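PDB 5GZS: GGDEF family protein from Vibrio cholerae, which probably makes cyclic di-GMP as a transmembrane diguanylate cyclase, sensing arginine through a periplasmic portion related to solute-binding proteins. Local coordinates for residues Y78-L89 and M147-N158; Q297-S305 and G416-A424. All coordinates share one frame; numbering follows the deposited sequence.

Contact 1: residues Y78-L89 and M147-N158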
loop_
_atom_site.group_PDB
_atom_site.type_symbol
_atom_site.label_atom_id
_atom_site.label_comp_id
_atom_site.label_asym_id
_atom_site.label_seq_id
_atom_site.Cartn_x
_atom_site.Cartn_y
_atom_site.Cartn_z
ATOM N N TYR A 78 -19.661 -13.397 7.798
ATOM C CA TYR A 78 -19.463 -11.980 8.097
ATOM C C TYR A 78 -18.674 -11.849 9.409
ATOM O O TYR A 78 -19.014 -12.476 10.424
ATOM C CB TYR A 78 -20.797 -11.246 8.177
ATOM C CG TYR A 78 -21.404 -10.900 6.835
ATOM C CD1 TYR A 78 -22.117 -11.840 6.104
ATOM C CD2 TYR A 78 -21.286 -9.618 6.307
ATOM C CE1 TYR A 78 -22.676 -11.511 4.888
ATOM C CE2 TYR A 78 -21.834 -9.287 5.105
ATOM C CZ TYR A 78 -22.522 -10.225 4.392
ATOM O OH TYR A 78 -23.083 -9.876 3.174
ATOM N N THR A 79 -17.613 -11.048 9.366
ATOM C CA THR A 79 -16.664 -10.967 10.458
ATOM C C THR A 79 -16.371 -9.515 10.805
ATOM O O THR A 79 -16.063 -8.705 9.927
ATOM C CB THR A 79 -15.352 -11.702 10.114
ATOM O OG1 THR A 79 -15.620 -13.108 9.978
ATOM C CG2 THR A 79 -14.294 -11.495 11.219
ATOM N N TYR A 80 -16.485 -9.187 12.092
ATOM C CA TYR A 80 -16.480 -7.787 12.513
ATOM C C TYR A 80 -15.460 -7.502 13.611
ATOM O O TYR A 80 -15.161 -8.368 14.468
ATOM C CB TYR A 80 -17.886 -7.348 13.000
ATOM C CG TYR A 80 -19.026 -7.592 12.014
ATOM C CD1 TYR A 80 -19.684 -8.829 11.977
ATOM C CD2 TYR A 80 -19.463 -6.587 11.160
ATOM C CE1 TYR A 80 -20.712 -9.068 11.107
ATOM C CE2 TYR A 80 -20.511 -6.806 10.277
ATOM C CZ TYR A 80 -21.124 -8.064 10.253
ATOM O OH TYR A 80 -22.148 -8.324 9.385
ATOM N N LEU A 81 -14.922 -6.281 13.561
ATOM C CA LEU A 81 -14.268 -5.676 14.716
ATOM C C LEU A 81 -15.347 -4.971 15.530
ATOM O O LEU A 81 -15.955 -4.000 15.054
ATOM C CB LEU A 81 -13.178 -4.675 14.299
ATOM C CG LEU A 81 -12.549 -3.871 15.453
ATOM C CD1 LEU A 81 -11.808 -4.774 16.467
ATOM C CD2 LEU A 81 -11.638 -2.817 14.894
ATOM N N TYR A 82 -15.612 -5.464 16.734
ATOM C CA TYR A 82 -16.525 -4.758 17.625
ATOM C C TYR A 82 -15.758 -3.782 18.527
ATOM O O TYR A 82 -14.755 -4.136 19.156
ATOM C CB TYR A 82 -17.323 -5.741 18.481
ATOM C CG TYR A 82 -18.146 -6.709 17.688
ATOM C CD1 TYR A 82 -19.452 -6.398 17.316
ATOM C CD2 TYR A 82 -17.620 -7.932 17.308
ATOM C CE1 TYR A 82 -20.211 -7.285 16.588
ATOM C CE2 TYR A 82 -18.359 -8.825 16.585
ATOM C CZ TYR A 82 -19.651 -8.500 16.215
ATOM O OH TYR A 82 -20.380 -9.414 15.501
ATOM N N SER A 83 -16.232 -2.554 18.612
ATOM C CA SER A 83 -15.489 -1.570 19.380
ATOM C C SER A 83 -16.345 -0.370 19.717
ATOM O O SER A 83 -17.230 0.038 18.960
ATOM C CB SER A 83 -14.224 -1.119 18.623
ATOM O OG SER A 83 -14.521 -0.424 17.410
ATOM N N TYR A 84 -16.077 0.174 20.890
ATOM C CA TYR A 84 -16.722 1.389 21.330
ATOM C C TYR A 84 -16.141 2.492 20.463
ATOM O O TYR A 84 -14.933 2.743 20.505
ATOM C CB TYR A 84 -16.490 1.611 22.844
ATOM C CG TYR A 84 -17.439 0.799 23.704
ATOM C CD1 TYR A 84 -18.810 1.013 23.623
ATOM C CD2 TYR A 84 -16.978 -0.187 24.578
ATOM C CE1 TYR A 84 -19.706 0.281 24.381
ATOM C CE2 TYR A 84 -17.879 -0.933 25.361
ATOM C CZ TYR A 84 -19.245 -0.687 25.248
ATOM O OH TYR A 84 -20.183 -1.391 25.983
ATOM N N GLY A 85 -16.977 3.099 19.626
ATOM C CA GLY A 85 -16.517 4.159 18.742
ATOM C C GLY A 85 -16.282 3.758 17.291
ATOM O O GLY A 85 -16.346 4.601 16.391
ATOM N N GLY A 86 -16.008 2.479 17.049
ATOM C CA GLY A 86 -15.805 1.997 15.695
ATOM C C GLY A 86 -14.378 2.177 15.209
ATOM O O GLY A 86 -14.118 2.867 14.222
ATOM N N LEU A 87 -13.442 1.538 15.897
ATOM C CA LEU A 87 -12.040 1.690 15.557
ATOM C C LEU A 87 -11.668 0.835 14.353
ATOM O O LEU A 87 -12.505 0.123 13.800
ATOM C CB LEU A 87 -11.185 1.330 16.761
ATOM C CG LEU A 87 -11.526 2.206 17.967
ATOM C CD1 LEU A 87 -10.996 1.603 19.259
ATOM C CD2 LEU A 87 -10.939 3.581 17.738
ATOM N N ARG A 88 -10.414 0.912 13.935
ATOM C CA ARG A 88 -9.925 -0.039 12.956
ATOM C C ARG A 88 -8.867 -0.928 13.610
ATOM O O ARG A 88 -8.313 -0.577 14.655
ATOM C CB ARG A 88 -9.368 0.682 11.735
ATOM C CG ARG A 88 -10.433 1.176 10.774
ATOM C CD ARG A 88 -9.816 1.548 9.435
ATOM N NE ARG A 88 -8.424 1.969 9.596
ATOM C CZ ARG A 88 -7.695 2.538 8.643
ATOM N NH1 ARG A 88 -8.224 2.779 7.447
ATOM N NH2 ARG A 88 -6.435 2.876 8.892
ATOM N N LEU A 89 -8.626 -2.092 13.017
ATOM C CA LEU A 89 -7.524 -2.957 13.433
ATOM C C LEU A 89 -6.225 -2.184 13.673
ATOM O O LEU A 89 -5.668 -2.238 14.764
ATOM C CB LEU A 89 -7.286 -4.043 12.393
ATOM C CG LEU A 89 -8.448 -5.003 12.232
ATOM C CD1 LEU A 89 -8.283 -5.798 10.969
ATOM C CD2 LEU A 89 -8.466 -5.919 13.428
HETATM N N MSE A 147 -24.312 -7.523 20.358
HETATM C CA MSE A 147 -23.257 -6.538 20.592
HETATM C C MSE A 147 -23.721 -5.108 20.290
HETATM O O MSE A 147 -23.496 -4.212 21.087
HETATM C CB MSE A 147 -22.011 -6.877 19.768
HETATM C CG MSE A 147 -20.697 -6.467 20.384
HETATM SE SE MSE A 147 -20.355 -7.338 22.077
HETATM C CE MSE A 147 -18.846 -8.490 21.600
ATOM N N LEU A 148 -24.376 -4.886 19.157
ATOM C CA LEU A 148 -24.830 -3.534 18.819
ATOM C C LEU A 148 -25.933 -3.054 19.752
ATOM O O LEU A 148 -26.164 -1.853 19.860
ATOM C CB LEU A 148 -25.315 -3.465 17.371
ATOM C CG LEU A 148 -24.280 -3.018 16.339
ATOM C CD1 LEU A 148 -23.118 -3.977 16.325
ATOM C CD2 LEU A 148 -24.908 -2.949 14.987
ATOM N N LEU A 149 -26.634 -3.992 20.389
ATOM C CA LEU A 149 -27.579 -3.657 21.455
ATOM C C LEU A 149 -26.863 -2.945 22.604
ATOM O O LEU A 149 -27.333 -1.925 23.112
ATOM C CB LEU A 149 -28.296 -4.916 21.985
ATOM C CG LEU A 149 -29.463 -5.440 21.119
ATOM C CD1 LEU A 149 -30.099 -6.703 21.689
ATOM C CD2 LEU A 149 -30.530 -4.353 20.893
ATOM N N LYS A 150 -25.717 -3.492 22.999
ATOM C CA LYS A 150 -24.915 -2.960 24.098
ATOM C C LYS A 150 -24.173 -1.683 23.720
ATOM O O LYS A 150 -23.223 -1.294 24.390
ATOM C CB LYS A 150 -23.922 -4.010 24.561
ATOM C CG LYS A 150 -24.586 -5.203 25.234
ATOM C CD LYS A 150 -25.150 -4.803 26.597
ATOM C CE LYS A 150 -25.827 -5.970 27.296
ATOM N NZ LYS A 150 -26.547 -5.502 28.509
ATOM N N GLY A 151 -24.614 -1.046 22.636
ATOM C CA GLY A 151 -24.039 0.204 22.176
ATOM C C GLY A 151 -22.685 0.118 21.493
ATOM O O GLY A 151 -21.969 1.116 21.440
ATOM N N LEU A 152 -22.329 -1.050 20.958
ATOM C CA LEU A 152 -21.057 -1.192 20.260
ATOM C C LEU A 152 -21.174 -0.893 18.771
ATOM O O LEU A 152 -22.255 -0.987 18.188
ATOM C CB LEU A 152 -20.474 -2.588 20.469
ATOM C CG LEU A 152 -19.716 -2.611 21.792
ATOM C CD1 LEU A 152 -20.653 -2.820 22.945
ATOM C CD2 LEU A 152 -18.641 -3.637 21.777
ATOM N N ASP A 153 -20.055 -0.510 18.162
ATOM C CA ASP A 153 -20.019 -0.308 16.717
ATOM C C ASP A 153 -19.219 -1.428 16.064
ATOM O O ASP A 153 -18.473 -2.145 16.731
ATOM C CB ASP A 153 -19.414 1.049 16.363
ATOM C CG ASP A 153 -19.923 1.608 15.019
ATOM O OD1 ASP A 153 -20.587 0.888 14.238
ATOM O OD2 ASP A 153 -19.635 2.795 14.738
ATOM N N VAL A 154 -19.384 -1.584 14.757
ATOM C CA VAL A 154 -18.627 -2.590 14.034
ATOM C C VAL A 154 -17.898 -1.987 12.857
ATOM O O VAL A 154 -18.275 -0.927 12.347
ATOM C CB VAL A 154 -19.528 -3.747 13.532
ATOM C CG1 VAL A 154 -20.011 -4.499 14.666
ATOM C CG2 VAL A 154 -20.689 -3.235 12.773
ATOM N N GLN A 155 -16.820 -2.660 12.475
ATOM C CA GLN A 155 -16.203 -2.503 11.170
ATOM C C GLN A 155 -16.182 -3.916 10.528
ATOM O O GLN A 155 -15.589 -4.856 11.088
ATOM C CB GLN A 155 -14.808 -1.892 11.306
ATOM C CG GLN A 155 -13.935 -1.926 10.048
ATOM C CD GLN A 155 -12.426 -1.851 10.380
ATOM O OE1 GLN A 155 -12.034 -1.665 11.537
ATOM N NE2 GLN A 155 -11.583 -2.023 9.365
ATOM N N LEU A 156 -16.876 -4.079 9.399
ATOM C CA LEU A 156 -16.858 -5.338 8.653
ATOM C C LEU A 156 -15.452 -5.614 8.188
ATOM O O LEU A 156 -14.864 -4.802 7.482
ATOM C CB LEU A 156 -17.795 -5.298 7.452
ATOM C CG LEU A 156 -17.959 -6.649 6.739
ATOM C CD1 LEU A 156 -18.411 -7.684 7.752
ATOM C CD2 LEU A 156 -18.945 -6.587 5.556
ATOM N N LEU A 157 -14.904 -6.749 8.597
ATOM C CA LEU A 157 -13.525 -7.046 8.278
ATOM C C LEU A 157 -13.371 -7.819 6.980
ATOM O O LEU A 157 -12.256 -8.021 6.549
ATOM C CB LEU A 157 -12.863 -7.830 9.426
ATOM C CG LEU A 157 -12.746 -7.091 10.775
ATOM C CD1 LEU A 157 -11.798 -7.810 11.683
ATOM C CD2 LEU A 157 -12.312 -5.619 10.616
ATOM N N ASN A 158 -14.465 -8.249 6.345
ATOM C CA ASN A 158 -14.362 -9.215 5.227
ATOM C C ASN A 158 -13.745 -8.619 3.976
ATOM O O ASN A 158 -13.149 -9.319 3.173
ATOM C CB ASN A 158 -15.732 -9.808 4.873
ATOM C CG ASN A 158 -16.242 -10.761 5.936
ATOM O OD1 ASN A 158 -16.892 -10.338 6.900
ATOM N ND2 ASN A 158 -15.957 -12.046 5.772
#

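Contact 2: residues Q297-S305 and G416-A424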
loop_
_atom_site.group_PDB
_atom_site.type_symbol
_atom_site.label_atom_id
_atom_site.label_comp_id
_atom_site.label_asym_id
_atom_site.label_seq_id
_atom_site.Cartn_x
_atom_site.Cartn_y
_atom_site.Cartn_z
ATOM N N GLN A 297 -4.808 24.596 4.731
ATOM C CA GLN A 297 -5.496 25.869 4.561
ATOM C C GLN A 297 -6.956 25.747 4.954
ATOM O O GLN A 297 -7.488 26.619 5.640
ATOM C CB GLN A 297 -5.391 26.374 3.112
ATOM C CG GLN A 297 -6.285 27.596 2.821
ATOM C CD GLN A 297 -6.264 28.050 1.355
ATOM O OE1 GLN A 297 -5.343 27.730 0.589
ATOM N NE2 GLN A 297 -7.303 28.781 0.957
ATOM N N ARG A 298 -7.585 24.649 4.542
ATOM C CA ARG A 298 -9.025 24.491 4.708
ATOM C C ARG A 298 -9.408 23.728 5.974
ATOM O O ARG A 298 -10.562 23.774 6.397
ATOM C CB ARG A 298 -9.610 23.799 3.476
ATOM C CG ARG A 298 -9.704 24.721 2.281
ATOM C CD ARG A 298 -9.692 23.971 0.960
ATOM N NE ARG A 298 -10.645 24.550 0.008
ATOM C CZ ARG A 298 -10.398 25.619 -0.745
ATOM N NH1 ARG A 298 -9.223 26.241 -0.658
ATOM N NH2 ARG A 298 -11.332 26.075 -1.580
ATOM N N LYS A 299 -8.425 23.080 6.599
ATOM C CA LYS A 299 -8.669 22.102 7.669
ATOM C C LYS A 299 -9.500 22.629 8.844
ATOM O O LYS A 299 -10.186 21.861 9.527
ATOM C CB LYS A 299 -7.334 21.561 8.199
ATOM C CG LYS A 299 -7.391 20.096 8.658
ATOM C CD LYS A 299 -6.170 19.311 8.144
ATOM C CE LYS A 299 -6.061 17.902 8.735
ATOM N NZ LYS A 299 -4.671 17.332 8.626
ATOM N N ASN A 300 -9.455 23.937 9.051
ATOM C CA ASN A 300 -10.087 24.556 10.202
ATOM C C ASN A 300 -11.336 25.357 9.864
ATOM O O ASN A 300 -11.991 25.890 10.762
ATOM C CB ASN A 300 -9.086 25.481 10.891
ATOM C CG ASN A 300 -8.389 26.414 9.908
ATOM O OD1 ASN A 300 -8.121 26.041 8.758
ATOM N ND2 ASN A 300 -8.126 27.646 10.347
ATOM N N LEU A 301 -11.661 25.478 8.578
ATOM C CA LEU A 301 -12.789 26.326 8.168
ATOM C C LEU A 301 -14.069 25.529 7.977
ATOM O O LEU A 301 -15.130 26.087 7.716
ATOM C CB LEU A 301 -12.438 27.076 6.892
ATOM C CG LEU A 301 -11.095 27.806 7.019
ATOM C CD1 LEU A 301 -10.331 27.725 5.717
ATOM C CD2 LEU A 301 -11.328 29.270 7.413
ATOM N N ALA A 302 -13.965 24.214 8.119
ATOM C CA ALA A 302 -15.134 23.348 8.073
ATOM C C ALA A 302 -14.881 22.076 8.872
ATOM O O ALA A 302 -13.748 21.758 9.207
ATOM C CB ALA A 302 -15.497 23.020 6.639
ATOM N N TYR A 303 -15.954 21.370 9.198
ATOM C CA TYR A 303 -15.872 20.067 9.839
ATOM C C TYR A 303 -15.804 19.027 8.742
ATOM O O TYR A 303 -16.425 19.214 7.691
ATOM C CB TYR A 303 -17.086 19.826 10.727
ATOM C CG TYR A 303 -17.171 20.683 11.974
ATOM C CD1 TYR A 303 -16.067 20.875 12.794
ATOM C CD2 TYR A 303 -18.362 21.279 12.339
ATOM C CE1 TYR A 303 -16.162 21.640 13.948
ATOM C CE2 TYR A 303 -18.465 22.038 13.478
ATOM C CZ TYR A 303 -17.368 22.215 14.290
ATOM O OH TYR A 303 -17.467 22.990 15.434
ATOM N N PHE A 304 -15.087 17.927 8.971
ATOM C CA PHE A 304 -14.818 16.964 7.899
ATOM C C PHE A 304 -15.177 15.529 8.243
ATOM O O PHE A 304 -14.808 15.041 9.297
ATOM C CB PHE A 304 -13.335 17.006 7.510
ATOM C CG PHE A 304 -12.889 18.322 6.942
ATOM C CD1 PHE A 304 -13.049 18.594 5.599
ATOM C CD2 PHE A 304 -12.283 19.276 7.748
ATOM C CE1 PHE A 304 -12.636 19.802 5.068
ATOM C CE2 PHE A 304 -11.864 20.498 7.221
ATOM C CZ PHE A 304 -12.045 20.758 5.879
ATOM N N SER A 305 -15.888 14.848 7.353
ATOM C CA SER A 305 -16.090 13.408 7.499
ATOM C C SER A 305 -14.748 12.760 7.301
ATOM O O SER A 305 -13.842 13.421 6.804
ATOM C CB SER A 305 -17.056 12.852 6.459
ATOM O OG SER A 305 -16.366 12.692 5.221
ATOM N N GLY A 416 -17.192 18.031 3.559
ATOM C CA GLY A 416 -17.026 19.171 4.453
ATOM C C GLY A 416 -18.380 19.600 4.955
ATOM O O GLY A 416 -19.365 19.512 4.216
ATOM N N PHE A 417 -18.450 20.055 6.205
ATOM C CA PHE A 417 -19.742 20.483 6.777
ATOM C C PHE A 417 -19.541 21.831 7.368
ATOM O O PHE A 417 -18.449 22.124 7.862
ATOM C CB PHE A 417 -20.263 19.531 7.859
ATOM C CG PHE A 417 -20.464 18.110 7.392
ATOM C CD1 PHE A 417 -19.391 17.239 7.298
ATOM C CD2 PHE A 417 -21.734 17.649 7.065
ATOM C CE1 PHE A 417 -19.573 15.933 6.883
ATOM C CE2 PHE A 417 -21.930 16.335 6.651
ATOM C CZ PHE A 417 -20.845 15.476 6.561
ATOM N N ALA A 418 -20.576 22.660 7.298
ATOM C CA ALA A 418 -20.495 24.024 7.768
ATOM C C ALA A 418 -20.143 24.019 9.235
ATOM O O ALA A 418 -20.603 23.154 9.992
ATOM C CB ALA A 418 -21.801 24.738 7.542
ATOM N N LYS A 419 -19.325 24.991 9.626
ATOM C CA LYS A 419 -18.865 25.122 10.997
ATOM C C LYS A 419 -19.951 25.661 11.932
ATOM O O LYS A 419 -19.905 26.804 12.369
ATOM C CB LYS A 419 -17.649 26.031 11.027
ATOM C CG LYS A 419 -16.324 25.334 11.114
ATOM C CD LYS A 419 -16.056 24.942 12.555
ATOM C CE LYS A 419 -14.672 25.373 12.965
ATOM N NZ LYS A 419 -13.662 24.696 12.129
ATOM N N ASN A 420 -20.942 24.841 12.241
ATOM C CA ASN A 420 -21.911 25.217 13.264
ATOM C C ASN A 420 -22.315 23.934 13.988
ATOM O O ASN A 420 -21.834 22.886 13.601
ATOM C CB ASN A 420 -23.106 25.974 12.645
ATOM C CG ASN A 420 -23.738 25.237 11.476
ATOM O OD1 ASN A 420 -23.778 24.000 11.423
ATOM N ND2 ASN A 420 -24.238 26.013 10.521
ATOM N N PRO A 421 -23.161 24.023 15.044
ATOM C CA PRO A 421 -23.523 22.832 15.813
ATOM C C PRO A 421 -24.082 21.680 14.977
ATOM O O PRO A 421 -23.636 20.536 15.143
ATOM C CB PRO A 421 -24.581 23.367 16.778
ATOM C CG PRO A 421 -24.150 24.770 17.043
ATOM C CD PRO A 421 -23.652 25.252 15.712
ATOM N N LEU A 422 -25.030 21.966 14.088
ATOM C CA LEU A 422 -25.542 20.927 13.205
ATOM C C LEU A 422 -24.411 20.194 12.451
ATOM O O LEU A 422 -24.393 18.967 12.383
ATOM C CB LEU A 422 -26.538 21.515 12.213
ATOM C CG LEU A 422 -27.135 20.468 11.269
ATOM C CD1 LEU A 422 -27.778 19.322 12.053
ATOM C CD2 LEU A 422 -28.112 21.113 10.325
ATOM N N GLY A 423 -23.458 20.936 11.911
ATOM C CA GLY A 423 -22.384 20.334 11.141
ATOM C C GLY A 423 -21.462 19.505 12.016
ATOM O O GLY A 423 -20.968 18.447 11.599
ATOM N N ALA A 424 -21.240 19.981 13.241
ATOM C CA ALA A 424 -20.487 19.232 14.244
ATOM C C ALA A 424 -21.132 17.870 14.539
ATOM O O ALA A 424 -20.441 16.911 14.852
ATOM C CB ALA A 424 -20.365 20.035 15.514
#

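Contact 1: residues Y78-L89 and M147-N158
Leu81 pairs with Gln155 and Ser83 with Asp153 as the antiparallel strands 79-83 and 153-156 run together. Leu81 N donates to Gln155 O at 2.9 Å, and Gln155 N to Leu81 O at 3.0 Å; Ser83 and Asp153 do the same further on, and Leu157 N continues the pattern with one bond to Thr79 O. Between these pairs, Tyr80, Tyr82, Val154 and Leu156 send their side chains to one face of the sheet. There Leu156 CD1 lies over a face of the Tyr80 ring, 3.8 Å from its centroid, and also reaches the edge of the Tyr78 ring. Val154 points the same way as Tyr82, with CG1 alongside the ring, while the selenium of the selenomethionine Met147 (SE) comes obliquely to 5.3 Å from the centroid of the Tyr82 ring, a Met-aromatic contact. Beyond the strands, Leu152 CG covers a face of the Tyr84 ring. With CG anti to its carbonyl carbon (chi1 -71°), Asn158 turns OD1 to Thr79 N, which binds it in the carbonyl plane on a lone pair at 2.7 Å.

The second shell fixes the ends of these groups. Glu77 O takes both Asn158 ND2 and Thr79 OG1, and Thr79 OG1 also pairs with Tyr103 OH; Glu77 and Tyr103 line the arginine pocket. With rings packed against aliphatic side chains on one face of the sheet, the hydroxyls of Tyr78 and Tyr80 join it to Gln200 and Gln203 of helix 189-218, Tyr82 OH ties to Ala140 O of strand 137-140, and the Asn158 amide couples its end to the pocket wall.

Contact 2: residues Q297-S305 and G416-A424
Tyr303 O takes the N-H of Phe417 in its carbonyl plane at 2.6 Å, and the CA of Gly416 makes a C-H...O contact with the same oxygen at 3.3 Å. The return bond, Tyr303 N to Phe417 O, measures 2.9 Å, so the two residues form an antiparallel hydrogen-bonded pair. It places 303-304 as an outermost strand beside strand 414-417 in a mixed five-stranded sheet whose order, 2-1-3-5-4, is that of type II periplasmic binding proteins.

Most of the side-chain contact is carried by Tyr303. Its CG lies beside the backbone N (chi1 -69°), which swings the ring out across 418-424. Lys419 crosses it at about a right angle, and its aliphatic CD sits over one face, 3.7 Å from the ring centroid, displaced toward the rim. Ala424 CB, in the first turn of helix 421-435, comes within 3.4 Å of Tyr303 CE2, while Asn420 O lies at the ring edge. The bent Lys419 chain then carries its ammonium group to the carbonyl oxygen of Asn300, a bond too short in the model for its exact length to be trusted.

On the same face as Tyr303, Phe417 turns its ring edge to Tyr303 O and Ser305 N; its ring also meets that of Phe430 of the same helix, and its side chain packs on Leu426 and Ala427. Strand and helix are thus packed together as well as linked through a tight connection: Lys419 centres an inverse gamma turn, and Asn420 then caps the helix, its OD1 receiving Gly423 N at 3.1 Å.

How the contacts relate
The two contacts follow one another in series along the chain, contact 1 closing before contact 2 opens, and their centres lie 26 Å apart, with nearest atoms about 12 Å apart. They belong to different sheets: 78-89 and 147-158 fall in the first family 3 solute-binding range, with the side chain of Thr79 about 6 Å from the bound arginine, whereas 297-305 falls in the second. Helix 421-435 begins in contact 2; farther along it, Arg432 makes a long, weak ion pair with Asp153, and Lys435 NZ a weak hydrogen bond to Gly86 O. The arrangement is consistent with two tandem modules related to solute-binding proteins, touching through the C-terminal part of helix 421-435; arginine is seen in the first.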